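Beta-n-acetylhexosaminidase (Streptococcus pneumoniae, PDB 4AZI) removes terminal beta-linked N-acetylglucosamine residues from glycans, working as a family 20 glycoside hydrolase catalytic module of the pneumococcal enzyme StrH. Local coordinates at residues 279-284 against 343-348; 11-16 against 28-33; 22-27 against 98-103. The protein carries 2 engineered substitutions. One frame throughout, in Å; residues are numbered along the deposited sequence.

Interaction 1 (279-284 against 343-348); sequences WYYILG and FELMTA. With OAN (O-(2-acetamido-2-deoxy D-glucopyranosylidene) amino-N-phenylcarbamate), chain C.
Leu345 packs its CD2 methyl against Tyr281 CB at 3.6 Å, joining helix 339-352 to strand 271-282 on the outer side of a parallel eight-stranded (beta/alpha)8 (TIM) barrel. Leu345 loses the most surface here. Its CG stands anti to the backbone N (chi1 -171°), which carries the branch off the helix toward the strand; the same side chain also touches Leu326 and Ile328 of strand 321-329 and Ile298 of helix 294-303, so it sits buried where two strands and two helices converge. The closest touch on Tyr281 is its CB; the ring lies farther off. With chi1 at 173°, the phenol swings away from Leu345, and its OH is held by Glu341 and by the backbone N of Gly284, the latter at 3.1 Å. Trp279 makes the smallest contribution: its carbonyl O lies 4.4 Å from Leu345 CD2, is buried by the contact and has no hydrogen-bond partner in the model, while its NE1 bonds Asn300 O. No hydrogen bond crosses between the segments. Alternation along the strand gives it two roles. Tyr281 faces the helix layer, whereas Tyr280 points away from it, into the ligand pocket, where Trp329 meets its ring edge-to-face. Ile282 also lines that pocket, with CD1 3.4 Å from the inhibitor hydroxyl oxygen OAM. The phenol of Tyr280 grips the 2-acetamido group of the inhibitor: Tyr280 OH donates to the carbonyl oxygen OAN at 2.6 Å.

Interaction 2 (11-16 against 28-33); sequences KVISID and KRIVDK
Ile15 and Ile30 meet tip to tip where helix 24-37 lies on strand 10-16, the first two elements of a beta-alpha-beta unit that runs on to strand 41-45 in the TIM barrel. The contact between the segments is wholly apolar. Ile30 supplies the whole helix side of it, reaching two strand residues with different branches. Its longer branch is extended (chi2 163°) and puts CD1 3.8 Å from Ile15 CG1 and equally 3.8 Å from Ile15 CD1, so one methyl rests against the bent end of the strand isoleucine, whose own chi2 of -65° folds CD1 back. The shorter branch makes a looser approach, with Ile30 CG2 4.3 Å from Ile13 CG2. Ile13 and Ile15 are two apart on the strand and both project toward the helix, the spacing expected when one face of a barrel strand is covered by a helix. All three isoleucines are buried; Phe22 also touches Ile15, and Tyr337 touches Ile30.

No hydrogen bond passes from strand to helix. Within the helix, backbone bonds of the usual i to i+4 kind, such as Asp32 N to Lys28 O at 2.9 Å, keep the turn carrying Ile30 regular. On the strand, Ser14 points away from the helix and its OG bonds His43 ND1. Asp16, at the end of the segment toward the ligand pocket, has both carboxylate oxygens engaged: OD1 takes Asn48 ND2, while OD2 takes Ala330 N and a salt bridge from NH1 of Arg19, a pocket residue whose NH2 bonds the inhibitor.

Interaction 3 (22-27 against 98-103); sequences FTLNQL and TELIEY
Leu24 and Leu100 both carry CG anti to the backbone N (chi1 170° and -179°), and these torsions send the two side chains past each other in opposite directions between helix 24-37 and helix 94-106. Leu24 thus lays its CD1 methyl 3.8 Å from Leu100 CB, close to the backbone of helix 94-106. Leu27 differs: its CB already points toward helix 94-106, and with CG anti to the carbonyl carbon (chi1 -59°) it is CB that meets the partner, Leu100 CD1 lying 3.8 Å from Leu27 CB. Leu100 therefore fits against residues one turn apart on helix 24-37, its CB at Leu24 and its two methyls at Leu27.

One polar side chain joins the apolar contact. Glu99 is extended and crosses Leu24 at about a right angle, so that its OE1 lies 3.6 Å from Leu24 CD2. This is van der Waals contact beside a charged group whose other oxygen, OE2, is salt-bridged to Lys28 NZ on helix 24-37.

The start of helix 24-37 is fixed just before these leucines by a capping box. Thr23, the N-cap, accepts Gln26 N on OG1 at 3.0 Å, and in return Thr23 N donates to Gln26 OE1 at 2.9 Å, in the amide carbonyl plane and on a lone pair. The reciprocal pair occupies the first turn, from which Leu24 and Leu27 project to the same neighbour.

This is plain helix-helix packing in the outer layer of the barrel. Val31 continues the leucine seam one turn further along helix 24-37, Leu92 covers Leu27, and Leu100 reaches inward to Leu111 of strand 110-117.

Helix 24-37 is shared by interactions 2 and 3: interaction 2 uses its inner face and interaction 3 the side turned to helix 94-106, their centres about 10 Å apart. Between those two, Asp32 OD1 lies 2.5 Å from Tyr103 OH, a probable hydrogen bond. Interaction 1, its centre about 11 Å from that of interaction 2, joins through apolar packing, with Met346 CG 3.8 Å from Ile13 CD1 and Phe343 CD1 3.6 Å from Lys33 CG. Interactions 1 and 3 do not touch. Only interaction 1 holds residues that meet the inhibitor; in interaction 2 the side chain of Ile15 stays about 11 Å from it, within the barrel wall around the pocket.

Interaction 1 (279-284 against 343-348)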
loop_
_atom_site.group_PDB
_atom_site.type_symbol
_atom_site.label_atom_id
_atom_site.label_comp_id
_atom_site.label_asym_id
_atom_site.label_seq_id
_atom_site.Cartn_x
_atom_site.Cartn_y
_atom_site.Cartn_z
ATOM N N TRP A 279 -14.249 0.356 0.814
ATOM C CA TRP A 279 -13.624 1.627 1.189
ATOM C C TRP A 279 -12.811 2.299 0.089
ATOM O O TRP A 279 -12.062 3.242 0.363
ATOM C CB TRP A 279 -12.789 1.449 2.469
ATOM C CG TRP A 279 -13.558 0.819 3.617
ATOM C CD1 TRP A 279 -14.847 1.120 4.039
ATOM C CD2 TRP A 279 -13.096 -0.234 4.538
ATOM N NE1 TRP A 279 -15.211 0.336 5.109
ATOM C CE2 TRP A 279 -14.207 -0.492 5.461
ATOM C CE3 TRP A 279 -11.922 -0.972 4.673
ATOM C CZ2 TRP A 279 -14.122 -1.448 6.472
ATOM C CZ3 TRP A 279 -11.848 -1.935 5.692
ATOM C CH2 TRP A 279 -12.920 -2.157 6.575
ATOM N N TYR A 280 -12.952 1.836 -1.155
ATOM C CA TYR A 280 -12.207 2.398 -2.296
ATOM C C TYR A 280 -12.772 3.760 -2.730
ATOM O O TYR A 280 -13.989 3.942 -2.762
ATOM C CB TYR A 280 -12.268 1.444 -3.497
ATOM C CG TYR A 280 -11.282 0.285 -3.498
ATOM C CD1 TYR A 280 -10.530 -0.034 -2.364
ATOM C CD2 TYR A 280 -11.120 -0.504 -4.636
ATOM C CE1 TYR A 280 -9.634 -1.102 -2.368
ATOM C CE2 TYR A 280 -10.230 -1.569 -4.650
ATOM C CZ TYR A 280 -9.479 -1.857 -3.522
ATOM O OH TYR A 280 -8.584 -2.916 -3.539
ATOM N N TYR A 281 -11.890 4.697 -3.070
ATOM C CA TYR A 281 -12.287 5.948 -3.739
ATOM C C TYR A 281 -11.342 6.277 -4.889
ATOM O O TYR A 281 -10.129 6.336 -4.692
ATOM C CB TYR A 281 -12.343 7.137 -2.774
ATOM C CG TYR A 281 -12.580 8.466 -3.486
ATOM C CD1 TYR A 281 -13.707 8.656 -4.297
ATOM C CD2 TYR A 281 -11.670 9.523 -3.368
ATOM C CE1 TYR A 281 -13.922 9.856 -4.961
ATOM C CE2 TYR A 281 -11.879 10.734 -4.027
ATOM C CZ TYR A 281 -13.011 10.894 -4.821
ATOM O OH TYR A 281 -13.235 12.088 -5.482
ATOM N N ILE A 282 -11.912 6.487 -6.077
ATOM C CA ILE A 282 -11.158 6.906 -7.261
ATOM C C ILE A 282 -11.307 8.415 -7.372
ATOM O O ILE A 282 -12.433 8.925 -7.400
ATOM C CB ILE A 282 -11.682 6.218 -8.553
ATOM C CG1 ILE A 282 -11.468 4.694 -8.490
ATOM C CG2 ILE A 282 -11.014 6.796 -9.797
ATOM C CD1 ILE A 282 -12.336 3.906 -9.461
ATOM N N LEU A 283 -10.181 9.127 -7.421
ATOM C CA LEU A 283 -10.196 10.589 -7.534
ATOM C C LEU A 283 -11.117 11.038 -8.666
ATOM O O LEU A 283 -10.991 10.570 -9.803
ATOM C CB LEU A 283 -8.784 11.145 -7.768
ATOM C CG LEU A 283 -7.633 10.825 -6.805
ATOM C CD1 LEU A 283 -6.392 11.621 -7.204
ATOM C CD2 LEU A 283 -7.996 11.096 -5.351
ATOM N N GLY A 284 -12.053 11.927 -8.335
ATOM C CA GLY A 284 -12.988 12.492 -9.311
ATOM C C GLY A 284 -14.187 11.627 -9.666
ATOM O O GLY A 284 -15.032 12.038 -10.466
ATOM N N PHE A 343 -9.343 13.589 3.109
ATOM C CA PHE A 343 -9.374 13.875 4.541
ATOM C C PHE A 343 -10.741 13.558 5.143
ATOM O O PHE A 343 -10.818 12.984 6.230
ATOM C CB PHE A 343 -8.967 15.331 4.815
ATOM C CG PHE A 343 -7.481 15.592 4.707
ATOM C CD1 PHE A 343 -6.616 14.643 4.159
ATOM C CD2 PHE A 343 -6.950 16.807 5.135
ATOM C CE1 PHE A 343 -5.253 14.891 4.062
ATOM C CE2 PHE A 343 -5.585 17.062 5.039
ATOM C CZ PHE A 343 -4.736 16.103 4.501
ATOM N N GLU A 344 -11.816 13.907 4.440
ATOM C CA GLU A 344 -13.155 13.546 4.922
ATOM C C GLU A 344 -13.330 12.020 4.996
ATOM O O GLU A 344 -13.877 11.494 5.969
ATOM C CB GLU A 344 -14.260 14.172 4.068
ATOM C CG GLU A 344 -15.654 13.910 4.633
ATOM C CD GLU A 344 -16.783 14.359 3.724
ATOM O OE1 GLU A 344 -16.509 14.849 2.609
ATOM O OE2 GLU A 344 -17.953 14.207 4.129
ATOM N N LEU A 345 -12.856 11.319 3.969
ATOM C CA LEU A 345 -12.948 9.862 3.934
ATOM C C LEU A 345 -12.151 9.234 5.081
ATOM O O LEU A 345 -12.666 8.372 5.797
ATOM C CB LEU A 345 -12.489 9.328 2.569
ATOM C CG LEU A 345 -12.684 7.848 2.228
ATOM C CD1 LEU A 345 -14.104 7.370 2.488
ATOM C CD2 LEU A 345 -12.301 7.599 0.775
ATOM N N MET A 346 -10.909 9.690 5.259
ATOM C CA MET A 346 -10.066 9.252 6.366
ATOM C C MET A 346 -10.699 9.514 7.728
ATOM O O MET A 346 -10.664 8.651 8.594
ATOM C CB MET A 346 -8.695 9.926 6.310
ATOM C CG MET A 346 -7.811 9.436 5.181
ATOM S SD MET A 346 -6.318 10.421 5.044
ATOM C CE MET A 346 -5.411 9.863 6.487
ATOM N N THR A 347 -11.260 10.711 7.907
ATOM C CA THR A 347 -11.873 11.111 9.174
ATOM C C THR A 347 -13.092 10.242 9.503
ATOM O O THR A 347 -13.243 9.786 10.640
ATOM C CB THR A 347 -12.258 12.610 9.160
ATOM O OG1 THR A 347 -11.091 13.396 8.891
ATOM C CG2 THR A 347 -12.861 13.042 10.492
ATOM N N ALA A 348 -13.937 10.005 8.501
ATOM C CA ALA A 348 -15.119 9.151 8.651
ATOM C C ALA A 348 -14.779 7.730 9.129
ATOM O O ALA A 348 -15.413 7.216 10.051
ATOM C CB ALA A 348 -15.906 9.106 7.349
HETATM C CAH OAN C . -6.090 -4.465 -5.980
HETATM C CAG OAN C . -6.973 -3.409 -6.663
HETATM O OAN OAN C . -7.800 -2.786 -6.014
HETATM N NAI OAN C . -6.769 -3.253 -7.973
HETATM C CAB OAN C . -7.491 -2.289 -8.830
HETATM C CAC OAN C . -6.832 -0.913 -8.722
HETATM O OAJ OAN C . -5.699 -0.860 -9.600
HETATM C CAD OAN C . -7.810 0.197 -9.079
HETATM O OAK OAN C . -7.112 1.430 -8.979
HETATM C CAE OAN C . -8.979 0.183 -8.081
HETATM C CAF OAN C . -10.069 1.224 -8.355
HETATM O OAM OAN C . -10.726 0.942 -9.595
HETATM O OAL OAN C . -9.621 -1.117 -7.984
HETATM C CAA OAN C . -8.996 -2.222 -8.495
HETATM N NAY OAN C . -9.746 -3.285 -8.693
HETATM O OAQ OAN C . -11.067 -3.153 -8.380
HETATM C CAP OAN C . -11.907 -3.910 -9.146
HETATM O OAR OAN C . -13.114 -3.919 -8.900
HETATM N NAO OAN C . -11.347 -4.607 -10.147
HETATM C CAS OAN C . -11.997 -5.437 -10.978
HETATM C CAT OAN C . -11.492 -6.727 -11.140
HETATM C CAU OAN C . -12.123 -7.632 -11.994
HETATM C CAV OAN C . -13.268 -7.249 -12.691
HETATM C CAW OAN C . -13.781 -5.954 -12.536
HETATM C CAX OAN C . -13.147 -5.046 -11.683
#

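Interaction 2 (11-16 against 28-33)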
loop_
_atom_site.group_PDB
_atom_site.type_symbol
_atom_site.label_atom_id
_atom_site.label_comp_id
_atom_site.label_asym_id
_atom_site.label_seq_id
_atom_site.Cartn_x
_atom_site.Cartn_y
_atom_site.Cartn_z
ATOM N N LYS A 11 -3.886 0.436 11.118
ATOM C CA LYS A 11 -4.878 1.314 10.480
ATOM C C LYS A 11 -4.182 2.062 9.356
ATOM O O LYS A 11 -3.310 2.913 9.589
ATOM C CB LYS A 11 -5.497 2.307 11.470
ATOM C CG LYS A 11 -6.548 1.719 12.411
ATOM C CD LYS A 11 -5.954 0.948 13.584
ATOM C CE LYS A 11 -4.891 1.761 14.306
ATOM N NZ LYS A 11 -4.517 1.129 15.603
ATOM N N VAL A 12 -4.559 1.732 8.129
ATOM C CA VAL A 12 -3.760 2.125 6.977
ATOM C C VAL A 12 -4.566 2.968 5.985
ATOM O O VAL A 12 -5.727 2.672 5.703
ATOM C CB VAL A 12 -3.148 0.888 6.275
ATOM C CG1 VAL A 12 -2.114 1.302 5.235
ATOM C CG2 VAL A 12 -2.490 -0.036 7.292
ATOM N N ILE A 13 -3.939 4.037 5.500
ATOM C CA ILE A 13 -4.433 4.801 4.358
ATOM C C ILE A 13 -3.526 4.500 3.159
ATOM O O ILE A 13 -2.302 4.630 3.243
ATOM C CB ILE A 13 -4.556 6.334 4.671
ATOM C CG1 ILE A 13 -5.028 7.134 3.448
ATOM C CG2 ILE A 13 -3.267 6.906 5.255
ATOM C CD1 ILE A 13 -6.407 6.742 2.943
ATOM N N SER A 14 -4.126 4.050 2.061
ATOM C CA SER A 14 -3.373 3.751 0.837
ATOM C C SER A 14 -3.536 4.884 -0.170
ATOM O O SER A 14 -4.642 5.387 -0.354
ATOM C CB SER A 14 -3.814 2.415 0.222
ATOM O OG SER A 14 -3.120 2.143 -0.989
ATOM N N ILE A 15 -2.426 5.270 -0.805
ATOM C CA ILE A 15 -2.395 6.341 -1.806
ATOM C C ILE A 15 -1.720 5.840 -3.095
ATOM O O ILE A 15 -0.544 5.449 -3.087
ATOM C CB ILE A 15 -1.648 7.603 -1.278
ATOM C CG1 ILE A 15 -2.344 8.232 -0.046
ATOM C CG2 ILE A 15 -1.411 8.617 -2.386
ATOM C CD1 ILE A 15 -3.731 8.825 -0.271
ATOM N N ASP A 16 -2.476 5.860 -4.191
ATOM C CA ASP A 16 -1.998 5.451 -5.514
ATOM C C ASP A 16 -1.107 6.546 -6.115
ATOM O O ASP A 16 -1.545 7.341 -6.952
ATOM C CB ASP A 16 -3.217 5.131 -6.414
ATOM C CG ASP A 16 -2.847 4.555 -7.789
ATOM O OD1 ASP A 16 -1.658 4.289 -8.080
ATOM O OD2 ASP A 16 -3.782 4.374 -8.602
ATOM N N LYS A 28 3.436 14.329 2.965
ATOM C CA LYS A 28 3.650 14.752 4.352
ATOM C C LYS A 28 2.331 15.172 5.003
ATOM O O LYS A 28 2.065 14.802 6.142
ATOM C CB LYS A 28 4.671 15.895 4.436
ATOM C CG LYS A 28 6.133 15.476 4.318
ATOM C CD LYS A 28 7.051 16.699 4.305
ATOM C CE LYS A 28 8.299 16.489 5.146
ATOM N NZ LYS A 28 9.178 17.702 5.245
ATOM N N ARG A 29 1.511 15.936 4.281
ATOM C CA ARG A 29 0.178 16.329 4.761
ATOM C C ARG A 29 -0.753 15.144 5.039
ATOM O O ARG A 29 -1.517 15.156 6.010
ATOM C CB ARG A 29 -0.494 17.276 3.773
ATOM C CG ARG A 29 0.068 18.683 3.783
ATOM C CD ARG A 29 -1.061 19.681 3.651
ATOM N NE ARG A 29 -1.781 19.831 4.922
ATOM C CZ ARG A 29 -2.939 20.469 5.076
ATOM N NH1 ARG A 29 -3.546 21.032 4.040
ATOM N NH2 ARG A 29 -3.496 20.546 6.279
ATOM N N ILE A 30 -0.702 14.139 4.167
ATOM C CA ILE A 30 -1.405 12.869 4.389
ATOM C C ILE A 30 -0.920 12.184 5.678
ATOM O O ILE A 30 -1.735 11.735 6.487
ATOM C CB ILE A 30 -1.264 11.926 3.164
ATOM C CG1 ILE A 30 -2.088 12.469 1.985
ATOM C CG2 ILE A 30 -1.657 10.487 3.517
ATOM C CD1 ILE A 30 -1.729 11.875 0.637
ATOM N N VAL A 31 0.404 12.117 5.858
ATOM C CA VAL A 31 1.035 11.601 7.087
ATOM C C VAL A 31 0.506 12.336 8.330
ATOM O O VAL A 31 0.110 11.701 9.313
ATOM C CB VAL A 31 2.584 11.723 7.016
ATOM C CG1 VAL A 31 3.218 11.610 8.398
ATOM C CG2 VAL A 31 3.167 10.675 6.080
ATOM N N ASP A 32 0.499 13.669 8.250
ATOM C CA ASP A 32 -0.049 14.561 9.284
ATOM C C ASP A 32 -1.488 14.233 9.640
ATOM O O ASP A 32 -1.831 14.102 10.817
ATOM C CB ASP A 32 -0.017 16.021 8.803
ATOM C CG ASP A 32 1.376 16.603 8.774
ATOM O OD1 ASP A 32 2.307 15.968 9.307
ATOM O OD2 ASP A 32 1.525 17.717 8.225
ATOM N N LYS A 33 -2.330 14.133 8.612
ATOM C CA LYS A 33 -3.737 13.814 8.793
ATOM C C LYS A 33 -3.924 12.416 9.353
ATOM O O LYS A 33 -4.805 12.206 10.175
ATOM C CB LYS A 33 -4.513 13.963 7.480
ATOM C CG LYS A 33 -6.020 14.046 7.665
ATOM C CD LYS A 33 -6.410 15.296 8.442
ATOM C CE LYS A 33 -7.903 15.353 8.704
ATOM N NZ LYS A 33 -8.266 16.549 9.525
#

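Interaction 3 (22-27 against 98-103)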
loop_
_atom_site.group_PDB
_atom_site.type_symbol
_atom_site.label_atom_id
_atom_site.label_comp_id
_atom_site.label_asym_id
_atom_site.label_seq_id
_atom_site.Cartn_x
_atom_site.Cartn_y
_atom_site.Cartn_z
ATOM N N PHE A 22 2.349 12.619 -6.755
ATOM C CA PHE A 22 2.080 13.365 -5.528
ATOM C C PHE A 22 3.394 14.003 -5.087
ATOM O O PHE A 22 4.432 13.339 -5.069
ATOM C CB PHE A 22 1.569 12.444 -4.408
ATOM C CG PHE A 22 0.125 12.036 -4.545
ATOM C CD1 PHE A 22 -0.251 11.031 -5.425
ATOM C CD2 PHE A 22 -0.862 12.644 -3.772
ATOM C CE1 PHE A 22 -1.582 10.653 -5.553
ATOM C CE2 PHE A 22 -2.197 12.269 -3.896
ATOM C CZ PHE A 22 -2.554 11.267 -4.789
ATOM N N THR A 23 3.366 15.283 -4.731
ATOM C CA THR A 23 4.583 15.935 -4.252
ATOM C C THR A 23 4.875 15.449 -2.847
ATOM O O THR A 23 3.960 15.029 -2.128
ATOM C CB THR A 23 4.454 17.477 -4.197
ATOM O OG1 THR A 23 3.559 17.837 -3.140
ATOM C CG2 THR A 23 3.953 18.040 -5.517
ATOM N N LEU A 24 6.141 15.520 -2.446
ATOM C CA LEU A 24 6.523 15.185 -1.078
ATOM C C LEU A 24 5.685 15.939 -0.038
ATOM O O LEU A 24 5.250 15.345 0.943
ATOM C CB LEU A 24 8.033 15.387 -0.853
ATOM C CG LEU A 24 8.600 15.311 0.570
ATOM C CD1 LEU A 24 8.423 13.931 1.197
ATOM C CD2 LEU A 24 10.066 15.727 0.566
ATOM N N ASN A 25 5.448 17.234 -0.250
ATOM C CA ASN A 25 4.606 17.994 0.675
ATOM C C ASN A 25 3.168 17.484 0.761
ATOM O O ASN A 25 2.567 17.507 1.833
ATOM C CB ASN A 25 4.634 19.494 0.363
ATOM C CG ASN A 25 5.906 20.165 0.857
ATOM O OD1 ASN A 25 6.544 19.694 1.799
ATOM N ND2 ASN A 25 6.287 21.265 0.215
ATOM N N GLN A 26 2.622 17.014 -0.362
ATOM C CA GLN A 26 1.282 16.440 -0.360
ATOM C C GLN A 26 1.244 15.182 0.506
ATOM O O GLN A 26 0.299 14.982 1.263
ATOM C CB GLN A 26 0.796 16.147 -1.784
ATOM C CG GLN A 26 0.282 17.378 -2.519
ATOM C CD GLN A 26 0.006 17.118 -3.990
ATOM O OE1 GLN A 26 0.734 16.383 -4.650
ATOM N NE2 GLN A 26 -1.048 17.738 -4.512
ATOM N N LEU A 27 2.291 14.365 0.412
ATOM C CA LEU A 27 2.354 13.109 1.157
ATOM C C LEU A 27 2.600 13.341 2.647
ATOM O O LEU A 27 2.004 12.662 3.485
ATOM C CB LEU A 27 3.383 12.166 0.536
ATOM C CG LEU A 27 3.076 11.833 -0.936
ATOM C CD1 LEU A 27 4.275 11.226 -1.650
ATOM C CD2 LEU A 27 1.850 10.937 -1.064
ATOM N N THR A 98 13.168 9.081 1.485
ATOM C CA THR A 98 13.920 8.963 2.745
ATOM C C THR A 98 13.351 9.946 3.783
ATOM O O THR A 98 13.088 9.563 4.926
ATOM C CB THR A 98 15.441 9.185 2.539
ATOM O OG1 THR A 98 15.922 8.282 1.536
ATOM C CG2 THR A 98 16.224 8.955 3.831
ATOM N N GLU A 99 13.138 11.193 3.362
ATOM C CA GLU A 99 12.558 12.232 4.219
ATOM C C GLU A 99 11.121 11.920 4.654
ATOM O O GLU A 99 10.753 12.194 5.795
ATOM C CB GLU A 99 12.616 13.606 3.536
ATOM C CG GLU A 99 11.877 14.710 4.293
ATOM C CD GLU A 99 12.209 16.121 3.817
ATOM O OE1 GLU A 99 12.880 16.269 2.772
ATOM O OE2 GLU A 99 11.803 17.084 4.495
ATOM N N LEU A 100 10.312 11.366 3.750
ATOM C CA LEU A 100 8.928 11.000 4.088
ATOM C C LEU A 100 8.899 9.919 5.171
ATOM O O LEU A 100 8.136 10.008 6.135
ATOM C CB LEU A 100 8.146 10.553 2.841
ATOM C CG LEU A 100 6.675 10.150 3.002
ATOM C CD1 LEU A 100 5.789 11.344 3.370
ATOM C CD2 LEU A 100 6.181 9.502 1.718
ATOM N N ILE A 101 9.744 8.908 5.004
ATOM C CA ILE A 101 9.878 7.826 5.975
ATOM C C ILE A 101 10.345 8.319 7.356
ATOM O O ILE A 101 9.742 7.976 8.368
ATOM C CB ILE A 101 10.789 6.708 5.429
ATOM C CG1 ILE A 101 10.162 6.103 4.158
ATOM C CG2 ILE A 101 11.029 5.639 6.496
ATOM C CD1 ILE A 101 10.999 5.035 3.482
ATOM N N GLU A 102 11.403 9.128 7.398
ATOM C CA GLU A 102 11.852 9.740 8.651
ATOM C C GLU A 102 10.738 10.567 9.285
ATOM O O GLU A 102 10.483 10.454 10.489
ATOM C CB GLU A 102 13.058 10.663 8.432
ATOM C CG GLU A 102 14.146 10.125 7.525
ATOM C CD GLU A 102 15.487 9.965 8.210
ATOM O OE1 GLU A 102 15.528 9.424 9.337
ATOM O OE2 GLU A 102 16.507 10.374 7.606
ATOM N N TYR A 103 10.096 11.411 8.468
ATOM C CA TYR A 103 9.033 12.322 8.929
ATOM C C TYR A 103 7.858 11.554 9.518
ATOM O O TYR A 103 7.358 11.894 10.600
ATOM C CB TYR A 103 8.549 13.205 7.773
ATOM C CG TYR A 103 7.485 14.217 8.140
ATOM C CD1 TYR A 103 7.829 15.439 8.716
ATOM C CD2 TYR A 103 6.130 13.963 7.889
ATOM C CE1 TYR A 103 6.856 16.376 9.046
ATOM C CE2 TYR A 103 5.151 14.892 8.220
ATOM C CZ TYR A 103 5.520 16.100 8.797
ATOM O OH TYR A 103 4.566 17.037 9.130
#